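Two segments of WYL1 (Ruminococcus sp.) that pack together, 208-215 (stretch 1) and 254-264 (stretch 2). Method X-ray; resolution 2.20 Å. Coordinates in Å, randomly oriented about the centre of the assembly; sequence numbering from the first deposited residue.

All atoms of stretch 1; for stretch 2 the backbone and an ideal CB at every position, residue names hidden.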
ATOM      1  N   TYR B 208      -0.636   5.583  34.382  1.00 68.16           N
ATOM      2  CA  TYR B 208      -1.842   6.408  34.170  1.00 68.86           C
ATOM      3  C   TYR B 208      -1.783   6.860  32.718  1.00 68.47           C
ATOM      4  O   TYR B 208      -0.658   7.077  32.206  1.00 71.56           O
ATOM      5  CB  TYR B 208      -1.879   7.591  35.141  1.00 73.13           C
ATOM      6  CG  TYR B 208      -2.259   7.287  36.576  1.00 75.45           C
ATOM      7  CD1 TYR B 208      -3.575   7.004  36.926  1.00 75.38           C
ATOM      8  CD2 TYR B 208      -1.321   7.317  37.600  1.00 78.31           C
ATOM      9  CE1 TYR B 208      -3.947   6.745  38.240  1.00 77.23           C
ATOM     10  CE2 TYR B 208      -1.676   7.057  38.918  1.00 80.69           C
ATOM     11  CZ  TYR B 208      -2.993   6.773  39.245  1.00 80.23           C
ATOM     12  OH  TYR B 208      -3.334   6.524  40.551  1.00 82.63           O
ATOM     13  N   ALA B 209      -2.931   6.957  32.050  1.00 67.41           N
ATOM     14  CA  ALA B 209      -3.025   7.545  30.694  1.00 64.67           C
ATOM     15  C   ALA B 209      -4.400   8.175  30.487  1.00 64.07           C
ATOM     16  O   ALA B 209      -5.344   7.808  31.191  1.00 63.66           O
ATOM     17  CB  ALA B 209      -2.745   6.500  29.653  1.00 63.11           C
ATOM     18  N   TYR B 210      -4.480   9.116  29.554  1.00 63.02           N
ATOM     19  CA  TYR B 210      -5.744   9.785  29.175  1.00 62.38           C
ATOM     20  C   TYR B 210      -6.248   9.090  27.911  1.00 57.00           C
ATOM     21  O   TYR B 210      -5.449   8.856  27.017  1.00 55.52           O
ATOM     22  CB  TYR B 210      -5.519  11.298  29.081  1.00 65.72           C
ATOM     23  CG  TYR B 210      -5.403  11.994  30.418  1.00 70.90           C
ATOM     24  CD1 TYR B 210      -4.294  11.816  31.235  1.00 72.61           C
ATOM     25  CD2 TYR B 210      -6.418  12.814  30.886  1.00 74.15           C
ATOM     26  CE1 TYR B 210      -4.182  12.455  32.459  1.00 75.74           C
ATOM     27  CE2 TYR B 210      -6.327  13.452  32.113  1.00 77.96           C
ATOM     28  CZ  TYR B 210      -5.211  13.265  32.906  1.00 78.73           C
ATOM     29  OH  TYR B 210      -5.145  13.904  34.111  1.00 81.76           O
ATOM     30  N   SER B 211      -7.529   8.725  27.899  1.00 55.77           N
ATOM     31  CA  SER B 211      -8.218   7.971  26.828  1.00 52.97           C
ATOM     32  C   SER B 211      -9.497   8.690  26.413  1.00 54.41           C
ATOM     33  O   SER B 211     -10.310   9.001  27.293  1.00 56.53           O
ATOM     34  CB  SER B 211      -8.549   6.578  27.274  1.00 52.80           C
ATOM     35  OG  SER B 211      -9.297   5.900  26.273  1.00 51.58           O
ATOM     36  N   ASN B 212      -9.693   8.883  25.118  1.00 54.15           N
ATOM     37  CA  ASN B 212     -11.036   9.169  24.541  1.00 55.97           C
ATOM     38  C   ASN B 212     -11.357   8.008  23.597  1.00 52.80           C
ATOM     39  O   ASN B 212     -12.123   8.180  22.635  1.00 51.67           O
ATOM     40  CB  ASN B 212     -11.109  10.562  23.903  1.00 58.31           C
ATOM     41  CG  ASN B 212     -10.118  10.770  22.780  1.00 57.51           C
ATOM     42  OD1 ASN B 212      -9.326   9.889  22.467  1.00 57.04           O
ATOM     43  ND2 ASN B 212     -10.163  11.938  22.165  1.00 60.12           N
HETATM   44  N   MSE B 213     -10.770   6.843  23.866  1.00 51.31           N
HETATM   45  CA  MSE B 213     -11.073   5.583  23.127  1.00 50.51           C
HETATM   46  C   MSE B 213     -12.533   5.164  23.361  1.00 52.06           C
HETATM   47  O   MSE B 213     -13.176   4.754  22.379  1.00 50.34           O
HETATM   48  CB  MSE B 213     -10.125   4.483  23.588  1.00 50.79           C
HETATM   49  CG  MSE B 213     -10.459   3.111  23.060  1.00 51.97           C
HETATM   50 SE   MSE B 213     -10.132   3.093  21.131  1.00 53.80          SE
HETATM   51  CE  MSE B 213     -10.699   1.306  20.523  1.00 53.08           C
ATOM     52  N   TYR B 214     -13.016   5.217  24.617  1.00 54.00           N
ATOM     53  CA  TYR B 214     -14.362   4.727  25.032  1.00 56.47           C
ATOM     54  C   TYR B 214     -15.199   5.876  25.622  1.00 60.46           C
ATOM     55  O   TYR B 214     -16.216   5.587  26.274  1.00 61.11           O
ATOM     56  CB  TYR B 214     -14.221   3.547  26.017  1.00 56.50           C
ATOM     57  CG  TYR B 214     -13.587   2.320  25.405  1.00 54.31           C
ATOM     58  CD1 TYR B 214     -14.133   1.743  24.262  1.00 53.06           C
ATOM     59  CD2 TYR B 214     -12.417   1.763  25.918  1.00 54.29           C
ATOM     60  CE1 TYR B 214     -13.553   0.642  23.654  1.00 51.57           C
ATOM     61  CE2 TYR B 214     -11.822   0.653  25.323  1.00 51.85           C
ATOM     62  CZ  TYR B 214     -12.406   0.087  24.197  1.00 51.44           C
ATOM     63  OH  TYR B 214     -11.856  -0.980  23.555  1.00 52.75           O
ATOM     64  N   SER B 215     -14.790   7.131  25.394  1.00 62.40           N
ATOM     65  CA  SER B 215     -15.459   8.347  25.931  1.00 66.06           C
ATOM     66  C   SER B 215     -15.235   9.539  24.988  1.00 68.34           C
ATOM     67  O   SER B 215     -14.206   9.547  24.285  1.00 65.17           O
ATOM     68  CB  SER B 215     -14.986   8.639  27.333  1.00 66.02           C
ATOM     69  OG  SER B 215     -13.592   8.421  27.465  1.00 63.36           O
ATOM     70  N   UNK B 254      -8.420  -7.059  30.485  1.00 53.06           N
ATOM     71  CA  UNK B 254      -7.812  -7.015  29.142  1.00 51.37           C
ATOM     72  C   UNK B 254      -8.612  -6.052  28.258  1.00 50.13           C
ATOM     73  O   UNK B 254      -9.854  -6.046  28.333  1.00 51.83           O
ATOM     74  CB  UNK B 254      -7.766  -8.409  28.514  1.00 51.37           C
ATOM     75  N   UNK B 255      -7.918  -5.257  27.450  1.00 48.15           N
ATOM     76  CA  UNK B 255      -8.561  -4.367  26.457  1.00 46.06           C
ATOM     77  C   UNK B 255      -7.561  -4.032  25.354  1.00 45.60           C
ATOM     78  O   UNK B 255      -6.355  -4.423  25.462  1.00 44.69           O
ATOM     79  CB  UNK B 255      -9.075  -3.085  27.116  1.00 46.06           C
ATOM     80  N   UNK B 256      -8.077  -3.362  24.318  1.00 45.40           N
ATOM     81  CA  UNK B 256      -7.313  -2.867  23.153  1.00 45.32           C
ATOM     82  C   UNK B 256      -7.667  -1.403  22.867  1.00 44.78           C
ATOM     83  O   UNK B 256      -8.829  -1.137  22.420  1.00 49.54           O
ATOM     84  CB  UNK B 256      -7.593  -3.727  21.919  1.00 45.32           C
ATOM     85  N   UNK B 257      -6.695  -0.494  23.056  1.00 42.46           N
ATOM     86  CA  UNK B 257      -6.812   0.959  22.814  1.00 41.37           C
ATOM     87  C   UNK B 257      -6.065   1.358  21.534  1.00 40.47           C
ATOM     88  O   UNK B 257      -4.862   1.082  21.431  1.00 40.66           O
ATOM     89  CB  UNK B 257      -6.265   1.747  24.006  1.00 41.37           C
ATOM     90  N   UNK B 258      -6.731   2.056  20.617  1.00 40.96           N
ATOM     91  CA  UNK B 258      -6.042   2.772  19.501  1.00 41.52           C
ATOM     92  C   UNK B 258      -4.945   3.653  20.114  1.00 41.92           C
ATOM     93  O   UNK B 258      -5.265   4.437  21.037  1.00 45.66           O
ATOM     94  CB  UNK B 258      -7.021   3.617  18.683  1.00 41.52           C
ATOM     95  N   UNK B 259      -3.699   3.553  19.660  1.00 41.03           N
ATOM     96  CA  UNK B 259      -2.635   4.414  20.242  1.00 42.41           C
ATOM     97  C   UNK B 259      -2.958   5.884  19.960  1.00 42.45           C
ATOM     98  O   UNK B 259      -2.504   6.750  20.753  1.00 42.02           O
ATOM     99  CB  UNK B 259      -1.262   4.055  19.671  1.00 42.41           C
ATOM    100  N   UNK B 260      -3.737   6.172  18.921  1.00 42.12           N
ATOM    101  CA  UNK B 260      -4.120   7.556  18.557  1.00 43.73           C
ATOM    102  C   UNK B 260      -5.130   8.145  19.558  1.00 47.28           C
ATOM    103  O   UNK B 260      -5.315   9.357  19.510  1.00 48.14           O
ATOM    104  CB  UNK B 260      -4.715   7.586  17.148  1.00 43.73           C
ATOM    105  N   UNK B 261      -5.733   7.347  20.449  1.00 49.45           N
ATOM    106  CA  UNK B 261      -6.731   7.842  21.436  1.00 52.28           C
ATOM    107  C   UNK B 261      -6.155   7.815  22.859  1.00 51.91           C
ATOM    108  O   UNK B 261      -6.932   8.038  23.801  1.00 54.43           O
ATOM    109  CB  UNK B 261      -8.006   6.998  21.379  1.00 52.28           C
ATOM    110  N   UNK B 262      -4.849   7.593  23.032  1.00 50.56           N
ATOM    111  CA  UNK B 262      -4.142   7.767  24.329  1.00 52.24           C
ATOM    112  C   UNK B 262      -3.290   9.041  24.268  1.00 54.25           C
ATOM    113  O   UNK B 262      -2.792   9.368  23.194  1.00 55.29           O
ATOM    114  CB  UNK B 262      -3.265   6.554  24.648  1.00 52.24           C
ATOM    115  N   UNK B 263      -3.094   9.687  25.411  1.00 56.76           N
ATOM    116  CA  UNK B 263      -2.207  10.852  25.593  1.00 59.51           C
ATOM    117  C   UNK B 263      -1.818  10.952  27.073  1.00 62.29           C
ATOM    118  O   UNK B 263      -2.408  10.194  27.913  1.00 61.13           O
ATOM    119  CB  UNK B 263      -2.885  12.141  25.124  1.00 59.51           C
ATOM    120  N   UNK B 264      -0.858  11.845  27.353  1.00 65.07           N
ATOM    121  CA  UNK B 264      -0.478  12.286  28.709  1.00 69.26           C
ATOM    122  C   UNK B 264      -0.097  11.103  29.566  1.00 69.47           C
ATOM    123  O   UNK B 264      -0.556  11.040  30.700  1.00 70.59           O
ATOM    124  CB  UNK B 264      -1.618  13.061  29.373  1.00 69.26           C
TER

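Position 254 has nothing of stretch 1 within 5.5 Å of its ideal CB, so the contact sets no preference; it is Ala-254.

At 255 the CA-to-CB bond points toward stretch 1, and the ideal CB lies 5.0 Å from Tyr-214 CE2, with the phenol hydroxyl beyond. A short acceptor such as Asp or Asn, or a polar Ser, would suit. The residue is Asp-255: Tyr-214 OH donates to its OD1 at 2.8 Å. OD1 of Asp-255 also accepts from the backbone N of position 256, at 2.8 Å.

Position 256 points sideways, its ideal CB 5.3 Å from Tyr-214 OH, so many residues would fit. It is Ser-256, whose main-chain O meets Met-213 CE at 3.6 Å.

Position 257 also points sideways, but its ideal CB is 4.5 Å from Met-213 CG, and Ser-211, Met-213 and Tyr-214 border the space beyond. A long apolar or aromatic side chain would suit. Tyr-257, with chi1 at -70° (m), brings its ring there: CD2 lies 3.4 Å from Met-213 CB, and the edge of the Tyr-214 ring meets its face, centroids 5.4 Å apart and planes at 67°. Ser-211 OG sits at the ring edge, 3.4 Å from Tyr-257 CE2.

At 258 the ideal CB is 4.0 Å from Met-213 SE, which favours aliphatic carbon near the backbone; Leu, Lys or Arg could supply it. Arg-258 places CG 3.9 Å from that SE, then leads away.

Positions 259 and 260 form a 3-10 segment with nothing of stretch 1 within 5.5 Å of either ideal CB, so this contact sets no preference; they are Ile-259 and Ser-260.

Position 261 points toward stretch 1, its ideal CB 3.7 Å from Met-213 N. The carbonyl of Asn-212 invites a long donor, Arg or Lys. Arg-261 fits: NE and NH2 each donate to Asn-212 O at 2.9 Å, while its main-chain O accepts from Asn-212 N at 3.2 Å.

Position 262 pairs antiparallel with Ser-211 on the same sheet face, its ideal CB 5.0 Å from Ala-209 CB. Leu, Ile or Val would suit; Leu-262 sets CD2 4.0 Å from Ser-211 CB.

Position 263 shares the other face with Tyr-210, and backbone bonds run both ways: Tyr-210 N to its O at 2.9 Å, its N to Tyr-210 O at 3.0 Å. Small or beta-branched residues could fit; Ser-263 has OG 3.7 Å from Tyr-210 CB.

At 264, phi/psi of 56/44 favours glycine, with Asn or Asp less likely, and an ideal CB would lie a tight 3.5 Å from Tyr-210 CD1. Gly-264 avoids that approach.

Stretch 2 (254-264) ADSYRISRLSG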
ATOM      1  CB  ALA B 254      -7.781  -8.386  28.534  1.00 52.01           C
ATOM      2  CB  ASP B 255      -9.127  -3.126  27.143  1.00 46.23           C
ATOM      3  CG  ASP B 255     -10.426  -2.640  26.545  1.00 46.43           C
ATOM      4  OD1 ASP B 255     -10.594  -2.763  25.307  1.00 45.97           O
ATOM      5  OD2 ASP B 255     -11.272  -2.149  27.320  1.00 47.78           O
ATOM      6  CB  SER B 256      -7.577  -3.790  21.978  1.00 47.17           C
ATOM      7  OG  SER B 256      -6.883  -3.369  20.808  1.00 46.64           O
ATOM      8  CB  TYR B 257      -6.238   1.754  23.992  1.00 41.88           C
ATOM      9  CG  TYR B 257      -7.045   1.672  25.248  1.00 43.61           C
ATOM     10  CD1 TYR B 257      -6.921   0.598  26.109  1.00 44.64           C
ATOM     11  CD2 TYR B 257      -8.011   2.627  25.531  1.00 44.86           C
ATOM     12  CE1 TYR B 257      -7.684   0.512  27.267  1.00 46.12           C
ATOM     13  CE2 TYR B 257      -8.788   2.553  26.674  1.00 46.48           C
ATOM     14  CZ  TYR B 257      -8.621   1.493  27.539  1.00 46.67           C
ATOM     15  OH  TYR B 257      -9.402   1.414  28.637  1.00 50.46           O
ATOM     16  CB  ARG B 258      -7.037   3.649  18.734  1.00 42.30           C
ATOM     17  CG  ARG B 258      -8.038   2.872  17.887  1.00 43.95           C
ATOM     18  CD  ARG B 258      -7.536   2.654  16.476  1.00 45.13           C
ATOM     19  NE  ARG B 258      -7.222   3.976  15.963  1.00 46.56           N
ATOM     20  CZ  ARG B 258      -8.010   4.752  15.246  1.00 48.66           C
ATOM     21  NH1 ARG B 258      -7.584   5.959  14.905  1.00 49.91           N
ATOM     22  NH2 ARG B 258      -9.173   4.314  14.810  1.00 50.56           N
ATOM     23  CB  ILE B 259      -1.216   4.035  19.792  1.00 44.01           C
ATOM     24  CG1 ILE B 259      -0.940   4.422  18.343  1.00 43.71           C
ATOM     25  CG2 ILE B 259      -0.922   2.567  20.078  1.00 43.59           C
ATOM     26  CD1 ILE B 259       0.486   4.146  17.930  1.00 45.38           C
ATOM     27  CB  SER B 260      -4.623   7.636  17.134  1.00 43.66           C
ATOM     28  OG  SER B 260      -5.785   6.839  16.939  1.00 43.74           O
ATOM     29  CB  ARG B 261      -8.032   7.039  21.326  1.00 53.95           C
ATOM     30  CG  ARG B 261      -8.620   6.940  19.929  1.00 56.35           C
ATOM     31  CD  ARG B 261      -9.479   8.120  19.541  1.00 60.38           C
ATOM     32  NE  ARG B 261     -10.830   7.923  20.046  1.00 67.98           N
ATOM     33  CZ  ARG B 261     -11.829   7.259  19.435  1.00 70.72           C
ATOM     34  NH1 ARG B 261     -11.666   6.716  18.235  1.00 70.55           N
ATOM     35  NH2 ARG B 261     -13.004   7.149  20.037  1.00 70.97           N
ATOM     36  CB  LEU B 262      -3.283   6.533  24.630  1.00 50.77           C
ATOM     37  CG  LEU B 262      -4.046   5.213  24.706  1.00 49.70           C
ATOM     38  CD1 LEU B 262      -3.088   4.052  24.768  1.00 48.87           C
ATOM     39  CD2 LEU B 262      -5.006   5.216  25.883  1.00 51.14           C
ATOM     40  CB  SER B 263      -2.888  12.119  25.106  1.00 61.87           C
ATOM     41  OG  SER B 263      -4.086  12.387  25.844  1.00 63.15           O
TER
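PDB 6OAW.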